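Lmo0794 protein (Listeria monocytogenes, PDB 3EW7) is of unknown function but probably binds NAD(P) through a Rossmann-type domain and may act as an NAD(P)-dependent oxidoreductase. Local coordinates at residues I87-T93 with H144-S149; Q134-L138 with T151-P155. The protein carries 3 engineered substitutions. All blocks are in the same frame, centred on the assembly; numbering follows the deposited sequence.

The two contacts share one part of a Rossmann-type alternating fold: helix 131-142, the loop after it and strand 150-154. In contact 2, residues 134-138 of that helix meet 151-155 of the strand, whereas in contact 1 the intervening loop, 144-149, meets the end of helix 79-90 and the turn that follows it. Segments 144-149 and 151-155 are separated by a single residue, Trp-150, yet the contact centres lie about 15 Å apart. Contact 1 is the more peripheral, about 16 Å from the chain centre against about 11 Å for contact 2. It joins two helix-to-strand loops at the N-terminal ends of the parallel strands, away from their C-terminal ends, where Rossmann folds generally bind the nucleotide.

Contact 1 of 2, residues I87-T93 with H144-S149; sequences ISVLNGT and HQAEFS
Phe-148 is the centrepiece, extended (phi/psi -166/176) with chi1 near +75° (p), its CB directed at 87-93. Its ring takes Ile-87 CG1 on CZ at 3.8 Å and Leu-90 CB on CD1 at 3.6 Å, while its CA makes a CA-H...O contact of 3.0 Å to Thr-93 O. Ile-87, in the last turn of helix 79-90 (chi1 m, chi2 t), also sets CG2 over the face of His-144, 3.8 Å from the ring centroid and 4° off its normal, a CH-pi contact. The two loops are successive alpha-to-beta connections of the Rossmann fold, leading into neighbouring parallel strands 97-101 and 150-154. Asn-91 leaves the helix (-51/146) and Gly-92 is left-handed (62/43). Opposite them a turn closed by Glu-147 N to His-144 O at 3.0 Å presents Glu-147 O to two weak hydrogen bonds, from Gly-92 N (2.9 Å, 126° at H) and Thr-93 N (3.3 Å). CA atoms of Gly-92 and Glu-147 lie 5.3 Å apart, those of Thr-93 and Phe-148 4.8 Å.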
# COMPACT_ATOMS: atom_id res chain seq x y z
N ILE A 87 0.11 6.85 -10.34
CA ILE A 87 -0.82 7.95 -10.56
C ILE A 87 -1.14 8.12 -12.04
O ILE A 87 -2.30 8.24 -12.40
CB ILE A 87 -0.25 9.27 -9.99
CG1 ILE A 87 -0.46 9.30 -8.47
CG2 ILE A 87 -0.91 10.49 -10.67
CD1 ILE A 87 0.34 10.37 -7.75
N SER A 88 -0.13 8.10 -12.90
CA SER A 88 -0.40 8.27 -14.33
C SER A 88 -1.13 7.04 -14.90
O SER A 88 -2.03 7.16 -15.74
CB SER A 88 0.89 8.52 -15.12
OG SER A 88 1.67 7.33 -15.25
N VAL A 89 -0.74 5.86 -14.43
CA VAL A 89 -1.34 4.63 -14.89
C VAL A 89 -2.79 4.54 -14.43
O VAL A 89 -3.65 4.02 -15.14
CB VAL A 89 -0.54 3.42 -14.36
CG1 VAL A 89 -1.39 2.17 -14.39
CG2 VAL A 89 0.69 3.23 -15.21
N LEU A 90 -3.07 5.06 -13.24
CA LEU A 90 -4.41 5.02 -12.67
C LEU A 90 -5.33 6.17 -13.07
O LEU A 90 -6.53 6.12 -12.82
CB LEU A 90 -4.32 4.98 -11.15
CG LEU A 90 -4.70 3.72 -10.36
CD1 LEU A 90 -5.21 2.65 -11.30
CD2 LEU A 90 -3.50 3.23 -9.59
N ASN A 91 -4.76 7.20 -13.69
CA ASN A 91 -5.54 8.37 -14.07
C ASN A 91 -6.83 8.12 -14.86
O ASN A 91 -6.90 7.20 -15.67
CB ASN A 91 -4.67 9.33 -14.87
CG ASN A 91 -5.34 10.67 -15.06
OD1 ASN A 91 -5.48 11.45 -14.11
ND2 ASN A 91 -5.79 10.94 -16.29
N GLY A 92 -7.84 8.97 -14.62
CA GLY A 92 -9.14 8.85 -15.28
C GLY A 92 -9.80 7.53 -14.94
O GLY A 92 -10.42 6.88 -15.78
N THR A 93 -9.73 7.17 -13.66
CA THR A 93 -10.25 5.91 -13.21
C THR A 93 -10.85 5.88 -11.79
O THR A 93 -10.61 6.77 -10.98
CB THR A 93 -9.11 4.88 -13.27
OG1 THR A 93 -9.31 4.01 -14.38
CG2 THR A 93 -8.97 4.13 -11.97
N HIS A 144 -3.89 15.60 -8.53
CA HIS A 144 -4.83 14.73 -9.21
C HIS A 144 -5.95 14.37 -8.24
O HIS A 144 -6.52 13.27 -8.29
CB HIS A 144 -4.14 13.47 -9.72
CG HIS A 144 -3.01 13.75 -10.66
ND1 HIS A 144 -1.82 14.30 -10.25
CD2 HIS A 144 -2.89 13.55 -11.99
CE1 HIS A 144 -1.01 14.44 -11.29
NE2 HIS A 144 -1.65 13.99 -12.36
N GLN A 145 -6.25 15.31 -7.35
CA GLN A 145 -7.29 15.15 -6.33
C GLN A 145 -8.48 14.30 -6.76
O GLN A 145 -8.80 13.29 -6.13
CB GLN A 145 -7.84 16.52 -5.92
CG GLN A 145 -7.15 17.13 -4.73
CD GLN A 145 -7.44 16.35 -3.46
OE1 GLN A 145 -6.65 16.38 -2.52
NE2 GLN A 145 -8.58 15.68 -3.43
N ALA A 146 -9.12 14.72 -7.84
CA ALA A 146 -10.31 14.06 -8.33
C ALA A 146 -10.15 13.18 -9.55
O ALA A 146 -11.13 12.63 -10.04
CB ALA A 146 -11.40 15.10 -8.58
N GLU A 147 -8.93 13.02 -10.04
CA GLU A 147 -8.72 12.22 -11.24
C GLU A 147 -8.75 10.69 -11.08
O GLU A 147 -8.79 9.96 -12.07
CB GLU A 147 -7.43 12.68 -11.93
CG GLU A 147 -7.59 14.06 -12.57
CD GLU A 147 -6.27 14.72 -12.93
OE1 GLU A 147 -5.50 14.13 -13.72
OE2 GLU A 147 -6.00 15.84 -12.44
N PHE A 148 -8.72 10.21 -9.84
CA PHE A 148 -8.82 8.78 -9.60
C PHE A 148 -9.10 8.48 -8.14
O PHE A 148 -9.15 9.38 -7.31
CB PHE A 148 -7.57 8.01 -10.07
CG PHE A 148 -6.38 8.16 -9.18
CD1 PHE A 148 -5.81 7.04 -8.57
CD2 PHE A 148 -5.78 9.40 -8.99
CE1 PHE A 148 -4.66 7.15 -7.79
CE2 PHE A 148 -4.64 9.52 -8.21
CZ PHE A 148 -4.07 8.40 -7.61
N SER A 149 -9.30 7.21 -7.84
CA SER A 149 -9.61 6.81 -6.48
C SER A 149 -8.38 6.46 -5.64
O SER A 149 -7.70 5.47 -5.90
CB SER A 149 -10.57 5.62 -6.52
OG SER A 149 -11.07 5.38 -5.23

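Contact 2 of 2, residues Q134-L138 with T151-P155; sequences QAKQL and TYISP
Residues 134-138 are regular alpha-helix, with the i to i-4 hydrogen bond from Leu-138 N to Gln-134 O at 2.9 Å, and 151-154 are extended strand leading to Pro-155. The two axes approach to 11.0 Å and run nearly antiparallel, at 157° between N-to-C directions; the nearest CA atoms, of Leu-138 and Tyr-152, are 8.0 Å apart. Helix and strand are thus the helix and second strand of a beta-alpha-beta crossover, as in a Rossmann fold, whose first strand is 97-101, the parallel neighbour of 150-154. Tyr-152 bridges the gap. With chi1 at -160° (t) its ring reaches toward the helix, and OH donates a hydrogen bond to Gln-137 OE1 at 2.9 Å, near the plane of the ring. Gln-137 holds chi1 m and chi2 t to meet it. Leu-138 sets CD1 over one ring face, 3.7 Å from the centroid and 22° off the normal, a CH-pi contact whose closest pair is CD1 to Tyr-152 CG at 3.4 Å. Gln-134, extended (t, t), brings CG within 3.0 Å of Tyr-152 OH. Its NE2 stays 3.9 Å from Ser-154 OG, which is hydrogen-bonded to His-207 NE2. His-207, on strand 207-209, also meets the Tyr-152 ring edge-to-face, while Ile-153 points to the other side of the sheet, against Tyr-190 and Val-194 of helix 187-199.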
# COMPACT_ATOMS: atom_id res chain seq x y z
N GLN A 134 7.00 11.88 1.78
CA GLN A 134 5.57 11.76 1.96
C GLN A 134 4.87 13.03 1.51
O GLN A 134 3.89 12.99 0.77
CB GLN A 134 5.23 11.50 3.42
CG GLN A 134 3.80 11.08 3.63
CD GLN A 134 3.42 11.01 5.08
OE1 GLN A 134 2.86 11.96 5.62
NE2 GLN A 134 3.74 9.89 5.72
N ALA A 135 5.38 14.16 1.99
CA ALA A 135 4.81 15.46 1.65
C ALA A 135 4.76 15.60 0.15
O ALA A 135 3.79 16.11 -0.40
CB ALA A 135 5.64 16.57 2.26
N LYS A 136 5.82 15.16 -0.53
CA LYS A 136 5.87 15.23 -1.98
C LYS A 136 4.76 14.40 -2.61
O LYS A 136 4.03 14.90 -3.48
CB LYS A 136 7.23 14.73 -2.48
CG LYS A 136 8.22 15.83 -2.72
CD LYS A 136 8.32 16.16 -4.20
CE LYS A 136 8.93 17.54 -4.43
NZ LYS A 136 7.95 18.65 -4.16
N GLN A 137 4.64 13.15 -2.19
CA GLN A 137 3.61 12.26 -2.71
C GLN A 137 2.26 12.94 -2.55
O GLN A 137 1.45 12.97 -3.49
CB GLN A 137 3.62 10.93 -1.96
CG GLN A 137 4.92 10.16 -2.07
CD GLN A 137 4.92 8.88 -1.25
OE1 GLN A 137 4.60 8.89 -0.07
NE2 GLN A 137 5.26 7.78 -1.89
N LEU A 138 2.03 13.49 -1.37
CA LEU A 138 0.78 14.18 -1.06
C LEU A 138 0.54 15.40 -1.95
O LEU A 138 -0.60 15.67 -2.34
CB LEU A 138 0.78 14.59 0.42
CG LEU A 138 -0.16 13.84 1.39
CD1 LEU A 138 -0.14 12.35 1.12
CD2 LEU A 138 0.25 14.14 2.83
N THR A 151 -6.30 6.92 -1.44
CA THR A 151 -6.33 7.22 -0.01
C THR A 151 -4.93 7.05 0.55
O THR A 151 -4.26 6.06 0.28
CB THR A 151 -7.27 6.29 0.79
OG1 THR A 151 -8.63 6.49 0.38
CG2 THR A 151 -7.16 6.60 2.27
N TYR A 152 -4.50 8.03 1.33
CA TYR A 152 -3.18 7.95 1.94
C TYR A 152 -3.41 7.77 3.44
O TYR A 152 -4.08 8.57 4.08
CB TYR A 152 -2.39 9.23 1.69
CG TYR A 152 -0.90 9.07 1.87
CD1 TYR A 152 -0.06 8.87 0.77
CD2 TYR A 152 -0.32 9.06 3.15
CE1 TYR A 152 1.30 8.67 0.94
CE2 TYR A 152 1.04 8.86 3.33
CZ TYR A 152 1.85 8.66 2.22
OH TYR A 152 3.19 8.46 2.37
N ILE A 153 -2.84 6.69 3.99
CA ILE A 153 -3.00 6.41 5.41
C ILE A 153 -1.70 6.51 6.22
O ILE A 153 -0.66 5.98 5.83
CB ILE A 153 -3.63 5.00 5.62
CG1 ILE A 153 -3.93 4.78 7.10
CG2 ILE A 153 -2.69 3.92 5.10
CD1 ILE A 153 -4.65 3.48 7.38
N SER A 154 -1.80 7.21 7.35
CA SER A 154 -0.68 7.40 8.27
C SER A 154 -1.03 6.78 9.62
O SER A 154 -2.19 6.79 10.03
CB SER A 154 -0.37 8.88 8.46
OG SER A 154 0.20 9.44 7.28
N PRO A 155 -0.03 6.23 10.32
CA PRO A 155 -0.23 5.61 11.62
C PRO A 155 -0.36 6.65 12.72
O PRO A 155 0.11 7.79 12.58
CB PRO A 155 1.01 4.77 11.78
CG PRO A 155 2.04 5.64 11.17
CD PRO A 155 1.37 6.10 9.89